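Local coordinates for sortase family protein (Clostridium perfringens, PDB 4D70) that is a class D sortase that probably cleaves a sorting signal on secreted proteins and joins the product to an amine nucleophile by transpeptidation, at residues A[73-78]-A[86-91]; A[79-84]-A[107-112]; A[148-153]-A[175-180]. All coordinates share one frame; numbering follows the deposited sequence.

Contact 1 of 3, residues A[73-78]-A[86-91]; sequences TVIAEG and NNIGHF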
loop_
_atom_site.group_PDB
_atom_site.type_symbol
_atom_site.label_atom_id
_atom_site.label_comp_id
_atom_site.label_asym_id
_atom_site.label_seq_id
_atom_site.Cartn_x
_atom_site.Cartn_y
_atom_site.Cartn_z
ATOM N N THR A 73 -0.083 -7.905 6.227
ATOM C CA THR A 73 0.389 -6.893 7.152
ATOM C C THR A 73 -0.467 -5.650 7.056
ATOM O O THR A 73 -1.641 -5.733 6.743
ATOM C CB THR A 73 1.905 -6.637 6.991
ATOM O OG1 THR A 73 2.365 -5.775 8.041
ATOM C CG2 THR A 73 2.243 -5.969 5.653
ATOM N N VAL A 74 0.111 -4.514 7.415
ATOM C CA VAL A 74 -0.586 -3.274 7.580
ATOM C C VAL A 74 0.092 -2.225 6.694
ATOM O O VAL A 74 1.268 -2.359 6.373
ATOM C CB VAL A 74 -0.532 -2.781 9.047
ATOM C CG1 VAL A 74 0.901 -2.445 9.475
ATOM C CG2 VAL A 74 -1.417 -1.589 9.270
ATOM N N ILE A 75 -0.689 -1.220 6.305
ATOM C CA ILE A 75 -0.206 -0.072 5.572
ATOM C C ILE A 75 -0.261 1.119 6.445
ATOM O O ILE A 75 -1.295 1.406 6.985
ATOM C CB ILE A 75 -0.982 0.159 4.285
ATOM C CG1 ILE A 75 -0.800 -1.087 3.381
ATOM C CG2 ILE A 75 -0.459 1.433 3.551
ATOM C CD1 ILE A 75 -1.788 -1.154 2.257
ATOM N N ALA A 76 0.868 1.818 6.567
ATOM C CA ALA A 76 0.906 3.084 7.354
ATOM C C ALA A 76 0.708 4.299 6.475
ATOM O O ALA A 76 1.046 4.278 5.306
ATOM C CB ALA A 76 2.238 3.204 8.080
ATOM N N GLU A 77 0.214 5.387 7.042
ATOM C CA GLU A 77 0.190 6.638 6.329
ATOM C C GLU A 77 1.549 7.284 6.185
ATOM O O GLU A 77 2.337 7.299 7.106
ATOM C CB GLU A 77 -0.757 7.627 7.006
ATOM C CG GLU A 77 -0.889 8.989 6.319
ATOM C CD GLU A 77 -1.474 8.944 4.913
ATOM O OE1 GLU A 77 -1.855 7.856 4.439
ATOM O OE2 GLU A 77 -1.547 10.004 4.259
ATOM N N GLY A 78 1.836 7.794 4.987
ATOM C CA GLY A 78 3.071 8.474 4.718
ATOM C C GLY A 78 4.092 7.674 3.974
ATOM O O GLY A 78 4.075 6.432 3.990
ATOM N N ASN A 86 9.928 1.355 9.051
ATOM C CA ASN A 86 9.178 0.317 9.758
ATOM C C ASN A 86 7.994 -0.286 9.065
ATOM O O ASN A 86 7.557 -1.369 9.433
ATOM C CB ASN A 86 8.727 0.901 11.057
ATOM C CG ASN A 86 9.876 1.032 12.014
ATOM O OD1 ASN A 86 10.507 0.036 12.349
ATOM N ND2 ASN A 86 10.204 2.247 12.391
ATOM N N ASN A 87 7.442 0.418 8.089
ATOM C CA ASN A 87 6.228 -0.063 7.481
ATOM C C ASN A 87 6.198 0.177 6.002
ATOM O O ASN A 87 6.902 1.012 5.462
ATOM C CB ASN A 87 5.030 0.648 8.079
ATOM C CG ASN A 87 4.668 0.170 9.462
ATOM O OD1 ASN A 87 4.682 0.948 10.428
ATOM N ND2 ASN A 87 4.275 -1.049 9.571
ATOM N N ILE A 88 5.290 -0.535 5.370
ATOM C CA ILE A 88 4.818 -0.179 4.040
ATOM C C ILE A 88 4.058 1.133 4.208
ATOM O O ILE A 88 3.293 1.275 5.147
ATOM C CB ILE A 88 3.812 -1.226 3.540
ATOM C CG1 ILE A 88 4.454 -2.588 3.310
ATOM C CG2 ILE A 88 3.145 -0.761 2.275
ATOM C CD1 ILE A 88 3.401 -3.639 3.024
ATOM N N GLY A 89 4.213 2.059 3.297
ATOM C CA GLY A 89 3.653 3.399 3.486
ATOM C C GLY A 89 2.781 3.856 2.349
ATOM O O GLY A 89 2.952 3.393 1.206
ATOM N N HIS A 90 1.817 4.718 2.650
ATOM C CA HIS A 90 0.881 5.234 1.642
ATOM C C HIS A 90 1.396 6.585 1.191
ATOM O O HIS A 90 1.621 7.483 2.022
ATOM C CB HIS A 90 -0.529 5.307 2.226
ATOM C CG HIS A 90 -1.492 6.081 1.403
ATOM N ND1 HIS A 90 -2.162 7.209 1.858
ATOM C CD2 HIS A 90 -1.934 5.872 0.156
ATOM C CE1 HIS A 90 -2.968 7.653 0.914
ATOM N NE2 HIS A 90 -2.822 6.871 -0.141
ATOM N N PHE A 91 1.576 6.770 -0.106
ATOM C CA PHE A 91 1.949 8.092 -0.616
ATOM C C PHE A 91 0.835 9.106 -0.341
ATOM O O PHE A 91 -0.344 8.949 -0.742
ATOM C CB PHE A 91 2.224 8.112 -2.098
ATOM C CG PHE A 91 3.479 7.426 -2.501
ATOM C CD1 PHE A 91 3.470 6.096 -2.823
ATOM C CD2 PHE A 91 4.689 8.137 -2.607
ATOM C CE1 PHE A 91 4.627 5.437 -3.228
ATOM C CE2 PHE A 91 5.865 7.480 -2.991
ATOM C CZ PHE A 91 5.828 6.126 -3.324
HETATM O O HOH W 1 3.756 -2.290 7.240
#
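Glu77 and His90 are paired on neighbouring parallel strands, their side chains leave the same face of the sheet, and His90 ND1 donates to Glu77 OE1 at 2.7 Å. The oxygen lies nearly in the imidazole plane and is met on its syn side, although carboxylate and ring are turned 45° apart. Glu77 reaches the ring because its chain, leaving anti to the backbone N, bends back at chi2 (63°). NE2 meets a second acceptor, Ala95 O, so both nitrogens appear to act as donors, which would favour a doubly protonated, charged ring beside the carboxylate.

Ala76 donates through N to Ile88 O (2.9 Å) and accepts through O from His90 N (2.8 Å), while Gly78 N makes a weak bond to His90 O. Gly89 has no side chain where one would run into Gly78 O, and its CA approaches that oxygen to 3.1 Å; at Gly78 (phi 102°) a side chain would jam against the preceding carbonyl oxygen. Where the strands diverge, one water accepts from Asn87 ND2 and Ile88 N and donates to Val74 O at 2.6 Å. Ile88 CD1 packs 3.7 Å from Thr73 CG2.

Strands 71-77 and 88-90, linked by helix 81-86, form a beta-alpha-beta unit of the sortase barrel. Strand 60-66 flanks the first and strand 101-109 the second, while Val74 and Asn87 meet the N-terminal helix 29-39.

Contact 2 of 3, residues A[79-84]-A[107-112]; sequences STLDVL and GHRNTI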
loop_
_atom_site.group_PDB
_atom_site.type_symbol
_atom_site.label_atom_id
_atom_site.label_comp_id
_atom_site.label_asym_id
_atom_site.label_seq_id
_atom_site.Cartn_x
_atom_site.Cartn_y
_atom_site.Cartn_z
ATOM N N SER A 79 4.992 8.385 3.314
ATOM C CA SER A 79 6.065 7.723 2.597
ATOM C C SER A 79 7.401 8.397 2.909
ATOM O O SER A 79 8.292 8.354 2.086
ATOM C CB SER A 79 5.803 7.744 1.101
ATOM O OG SER A 79 5.812 9.078 0.638
ATOM N N THR A 80 7.543 8.980 4.103
ATOM C CA THR A 80 8.826 9.539 4.530
ATOM C C THR A 80 9.750 8.407 4.918
ATOM O O THR A 80 9.316 7.274 5.127
ATOM C CB THR A 80 8.677 10.421 5.761
ATOM O OG1 THR A 80 8.105 9.649 6.822
ATOM C CG2 THR A 80 7.800 11.604 5.459
ATOM N N LEU A 81 11.026 8.728 5.065
ATOM C CA LEU A 81 12.018 7.728 5.458
ATOM C C LEU A 81 11.700 7.120 6.794
ATOM O O LEU A 81 11.893 5.911 7.014
ATOM C CB LEU A 81 13.405 8.339 5.511
ATOM C CG LEU A 81 14.144 8.178 4.184
ATOM C CD1 LEU A 81 13.595 9.118 3.138
ATOM C CD2 LEU A 81 15.614 8.455 4.430
ATOM N N ASP A 82 11.203 7.954 7.689
ATOM C CA ASP A 82 10.835 7.492 8.999
ATOM C C ASP A 82 9.736 6.465 8.975
ATOM O O ASP A 82 9.758 5.527 9.756
ATOM C CB ASP A 82 10.388 8.661 9.877
ATOM C CG ASP A 82 11.535 9.447 10.434
ATOM O OD1 ASP A 82 12.708 9.315 9.961
ATOM O OD2 ASP A 82 11.226 10.207 11.379
ATOM N N VAL A 83 8.729 6.671 8.134
ATOM C CA VAL A 83 7.626 5.714 8.051
ATOM C C VAL A 83 8.131 4.427 7.439
ATOM O O VAL A 83 7.971 3.343 8.003
ATOM C CB VAL A 83 6.438 6.274 7.227
ATOM C CG1 VAL A 83 5.427 5.166 6.954
ATOM C CG2 VAL A 83 5.775 7.446 7.982
ATOM N N LEU A 84 8.789 4.577 6.292
ATOM C CA LEU A 84 9.195 3.435 5.501
ATOM C C LEU A 84 10.264 2.570 6.144
ATOM O O LEU A 84 10.440 1.440 5.728
ATOM C CB LEU A 84 9.667 3.869 4.132
ATOM C CG LEU A 84 8.566 4.574 3.328
ATOM C CD1 LEU A 84 9.177 5.140 2.074
ATOM C CD2 LEU A 84 7.398 3.632 3.037
ATOM N N GLY A 107 7.103 0.436 -0.869
ATOM C CA GLY A 107 7.622 -0.733 -0.216
ATOM C C GLY A 107 9.129 -0.796 -0.214
ATOM O O GLY A 107 9.724 -1.853 -0.220
ATOM N N HIS A 108 9.732 0.365 -0.190
ATOM C CA HIS A 108 11.187 0.457 -0.122
ATOM C C HIS A 108 11.519 1.720 0.609
ATOM O O HIS A 108 10.683 2.647 0.642
ATOM C CB HIS A 108 11.774 0.535 -1.528
ATOM C CG HIS A 108 11.423 1.805 -2.241
ATOM N ND1 HIS A 108 12.337 2.818 -2.464
ATOM C CD2 HIS A 108 10.276 2.203 -2.834
ATOM C CE1 HIS A 108 11.758 3.790 -3.147
ATOM N NE2 HIS A 108 10.509 3.434 -3.392
ATOM N N ARG A 109 12.721 1.747 1.177
ATOM C CA ARG A 109 13.273 2.952 1.789
ATOM C C ARG A 109 14.618 3.210 1.127
ATOM O O ARG A 109 15.513 2.376 1.201
ATOM C CB ARG A 109 13.438 2.738 3.291
ATOM C CG ARG A 109 13.821 3.994 4.080
ATOM C CD ARG A 109 14.196 3.583 5.484
ATOM N NE ARG A 109 14.471 4.696 6.384
ATOM C CZ ARG A 109 15.672 5.196 6.661
ATOM N NH1 ARG A 109 16.767 4.720 6.092
ATOM N NH2 ARG A 109 15.762 6.220 7.500
ATOM N N ASN A 110 14.724 4.324 0.420
ATOM C CA ASN A 110 15.867 4.583 -0.438
ATOM C C ASN A 110 16.059 3.397 -1.362
ATOM O O ASN A 110 15.131 3.030 -2.053
ATOM C CB ASN A 110 17.124 4.893 0.389
ATOM C CG ASN A 110 16.964 6.132 1.252
ATOM O OD1 ASN A 110 16.500 7.152 0.781
ATOM N ND2 ASN A 110 17.383 6.058 2.507
ATOM N N THR A 111 17.233 2.775 -1.389
ATOM C CA THR A 111 17.454 1.644 -2.296
ATOM C C THR A 111 17.185 0.258 -1.673
ATOM O O THR A 111 17.565 -0.754 -2.252
ATOM C CB THR A 111 18.896 1.653 -2.869
ATOM O OG1 THR A 111 19.834 1.439 -1.810
ATOM C CG2 THR A 111 19.197 2.957 -3.597
ATOM N N ILE A 112 16.524 0.210 -0.525
ATOM C CA ILE A 112 16.289 -1.066 0.157
ATOM C C ILE A 112 14.795 -1.405 0.298
ATOM O O ILE A 112 14.026 -0.706 0.987
ATOM C CB ILE A 112 16.976 -1.063 1.543
ATOM C CG1 ILE A 112 18.449 -0.608 1.410
ATOM C CG2 ILE A 112 16.908 -2.438 2.196
ATOM C CD1 ILE A 112 19.346 -1.528 0.573
#
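Leu84 and Arg109 bring their CA atoms within 5.5 Å where helix 81-86 passes the end of strand 101-109, which turns back on itself in a type II' turn from Arg109 to Ile112. Asn110 takes the positive phi (52°) of the turn's second position, which asparagine tolerates well. Thr80, the N-cap just before the helix, offers its hydroxyl OG1 as acceptor for a weak bond from Val83 N.

One hydrogen bond crosses between the segments: Arg109 NE donates to Leu81 O at 2.9 Å, with the oxygen near the guanidinium plane but the donor 42° above the carbonyl plane. Arginine is long enough, when extended, to carry NE to that carbonyl, and Leu81 CD2 then lies over one guanidinium face, displaced toward its rim and 3.8 Å from NH2. A long, weak ion pair links NH2 to Glu85.

His108 stands in the Gly-His sequence that in sortases supplies the histidine of the His-Cys-Arg active site, and its ring rests against Cys170, consistent with that role. Its ND1 donates to Asn110 O at 2.8 Å, nearly in the ring plane, which fixes the ring's rotation. On the helix side Leu84 CD1 sits 3.2 Å from His108 O, a buried carbonyl without a polar partner in the model.

Contact 3 of 3, residues A[148-153]-A[175-180]; sequences TSPSDT and KDRYIV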
loop_
_atom_site.group_PDB
_atom_site.type_symbol
_atom_site.label_atom_id
_atom_site.label_comp_id
_atom_site.label_asym_id
_atom_site.label_seq_id
_atom_site.Cartn_x
_atom_site.Cartn_y
_atom_site.Cartn_z
ATOM N N THR A 148 10.828 1.122 -14.149
ATOM C CA THR A 148 10.972 2.497 -14.534
ATOM C C THR A 148 12.071 3.140 -13.702
ATOM O O THR A 148 12.686 2.479 -12.845
ATOM C CB THR A 148 9.623 3.278 -14.432
ATOM O OG1 THR A 148 9.776 4.523 -15.089
ATOM C CG2 THR A 148 9.218 3.578 -12.987
ATOM N N SER A 149 12.328 4.427 -13.927
ATOM C CA SER A 149 13.321 5.138 -13.114
ATOM C C SER A 149 12.801 5.674 -11.818
ATOM O O SER A 149 11.605 5.922 -11.653
ATOM C CB SER A 149 13.961 6.312 -13.915
ATOM O OG SER A 149 13.027 7.343 -14.074
ATOM N N PRO A 150 13.739 5.972 -10.906
ATOM C CA PRO A 150 13.366 6.665 -9.678
ATOM C C PRO A 150 12.823 8.064 -9.891
ATOM O O PRO A 150 12.157 8.560 -9.040
ATOM C CB PRO A 150 14.667 6.702 -8.885
ATOM C CG PRO A 150 15.508 5.611 -9.479
ATOM C CD PRO A 150 15.173 5.628 -10.928
ATOM N N SER A 151 13.018 8.663 -11.046
ATOM C CA SER A 151 12.482 10.002 -11.295
ATOM C C SER A 151 11.096 9.961 -11.982
ATOM O O SER A 151 10.499 11.025 -12.229
ATOM C CB SER A 151 13.474 10.801 -12.169
ATOM O OG SER A 151 13.516 10.252 -13.498
ATOM N N ASP A 152 10.570 8.760 -12.289
ATOM C CA ASP A 152 9.263 8.639 -12.968
ATOM C C ASP A 152 8.151 8.798 -11.935
ATOM O O ASP A 152 7.671 7.848 -11.279
ATOM C CB ASP A 152 9.169 7.300 -13.698
ATOM C CG ASP A 152 7.898 7.151 -14.510
ATOM O OD1 ASP A 152 7.043 8.058 -14.486
ATOM O OD2 ASP A 152 7.761 6.094 -15.180
ATOM N N THR A 153 7.765 10.047 -11.770
ATOM C CA THR A 153 6.739 10.444 -10.849
ATOM C C THR A 153 5.306 10.113 -11.378
ATOM O O THR A 153 4.326 10.088 -10.609
ATOM C CB THR A 153 6.949 11.959 -10.601
ATOM O OG1 THR A 153 6.316 12.310 -9.403
ATOM C CG2 THR A 153 6.434 12.789 -11.759
ATOM N N LYS A 175 18.757 0.535 -8.460
ATOM C CA LYS A 175 18.840 1.614 -9.445
ATOM C C LYS A 175 17.484 1.965 -10.062
ATOM O O LYS A 175 17.247 3.082 -10.531
ATOM C CB LYS A 175 19.774 1.172 -10.571
ATOM C CG LYS A 175 21.212 1.103 -10.133
ATOM C CD LYS A 175 22.082 0.295 -11.042
ATOM C CE LYS A 175 23.443 0.175 -10.391
ATOM N NZ LYS A 175 24.320 -0.554 -11.324
ATOM N N ASP A 176 16.608 0.982 -10.145
ATOM C CA ASP A 176 15.340 1.203 -10.869
ATOM C C ASP A 176 14.200 0.928 -9.906
ATOM O O ASP A 176 14.384 0.519 -8.774
ATOM C CB ASP A 176 15.246 0.226 -12.027
ATOM C CG ASP A 176 16.337 0.418 -13.051
ATOM O OD1 ASP A 176 16.722 1.559 -13.353
ATOM O OD2 ASP A 176 16.779 -0.586 -13.587
ATOM N N ARG A 177 13.014 1.251 -10.363
ATOM C CA ARG A 177 11.791 1.051 -9.596
ATOM C C ARG A 177 10.948 -0.004 -10.228
ATOM O O ARG A 177 10.753 -0.002 -11.441
ATOM C CB ARG A 177 10.996 2.355 -9.459
ATOM C CG ARG A 177 11.778 3.449 -8.702
ATOM C CD ARG A 177 12.177 3.003 -7.312
ATOM N NE ARG A 177 13.065 3.958 -6.608
ATOM C CZ ARG A 177 14.384 3.820 -6.441
ATOM N NH1 ARG A 177 15.070 2.793 -6.957
ATOM N NH2 ARG A 177 15.040 4.733 -5.755
ATOM N N TYR A 178 10.437 -0.899 -9.412
ATOM C CA TYR A 178 9.602 -1.994 -9.888
ATOM C C TYR A 178 8.186 -1.587 -9.477
ATOM O O TYR A 178 7.913 -1.279 -8.294
ATOM C CB TYR A 178 10.022 -3.281 -9.195
ATOM C CG TYR A 178 9.375 -4.539 -9.743
ATOM C CD1 TYR A 178 9.969 -5.239 -10.774
ATOM C CD2 TYR A 178 8.231 -5.063 -9.181
ATOM C CE1 TYR A 178 9.409 -6.408 -11.259
ATOM C CE2 TYR A 178 7.637 -6.243 -9.689
ATOM C CZ TYR A 178 8.238 -6.908 -10.680
ATOM O OH TYR A 178 7.672 -8.058 -11.160
ATOM N N ILE A 179 7.308 -1.547 -10.451
ATOM C CA ILE A 179 5.942 -1.048 -10.320
ATOM C C ILE A 179 4.924 -2.151 -10.575
ATOM O O ILE A 179 4.902 -2.756 -11.611
ATOM C CB ILE A 179 5.701 0.079 -11.333
ATOM C CG1 ILE A 179 6.856 1.136 -11.302
ATOM C CG2 ILE A 179 4.349 0.728 -11.105
ATOM C CD1 ILE A 179 7.092 1.766 -9.951
ATOM N N VAL A 180 3.994 -2.316 -9.650
ATOM C CA VAL A 180 2.861 -3.202 -9.794
ATOM C C VAL A 180 1.613 -2.333 -9.718
ATOM O O VAL A 180 1.423 -1.637 -8.719
ATOM C CB VAL A 180 2.872 -4.231 -8.663
ATOM C CG1 VAL A 180 1.667 -5.142 -8.757
ATOM C CG2 VAL A 180 4.120 -5.116 -8.738
#
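Thr148 and Arg177 form an antiparallel hydrogen-bonded pair, Arg177 N donating to Thr148 O at 2.8 Å and Thr148 N to Arg177 O at 2.9 Å, before the chain of 148-153 leaves the strand in a type I turn from Ser149 to Asp152. Pro150, whose fixed phi of -64° suits the second position of that turn, lies across Arg177: its CG sits over the centre of one guanidinium face, 3.7 Å from CZ. Arg177 gets there by bending at chi2 (-58°), and its NH1 then donates to Asp176 O at 3.0 Å, lying well above that carbonyl's plane, and also to Gly174 O.

Strand 176-184 is one of the strands of the sortase beta-barrel, and the arginine near its start matches in sequence the one that completes the family's active site beside the cysteine. Here Arg177 packs on Cys170, so it is probably that residue, held by proline and carbonyls. The strand opens with a classic beta bulge, Lys175 and Asp176 both facing Thr171, and Asp176 OD2 bonds to Asn172. Thr148 serves two environments: OG1 donates to the anti lone pair of Asp152 OD2 (2.6 Å), tying the end of the strand to the last residue of the turn, whereas CG2 packs 3.8 Å from Ile179 CG1.

How the contacts relate
All three contacts reach one curled mixed sheet, that of the sortase domain. Contacts 1 and 2 interlock along the chain, their segments alternating, with centres about 9 Å apart; helix 81-86, which connects the two strands of contact 1, brings Val83 and Leu84 onto their backbones. Contact 3 comes later in the sequence, its centre about 14 Å from that of contact 2 and about 18 Å from that of contact 1, which it does not touch. Contacts 2 and 3 meet where His108 CE1 lies 3.7 Å from Arg177 NE. His108 and Arg177 both pack on Cys170 of strand 163-171, so contacts 2 and 3 probably border the active site. Contact 1 lies nearer the centre of the domain.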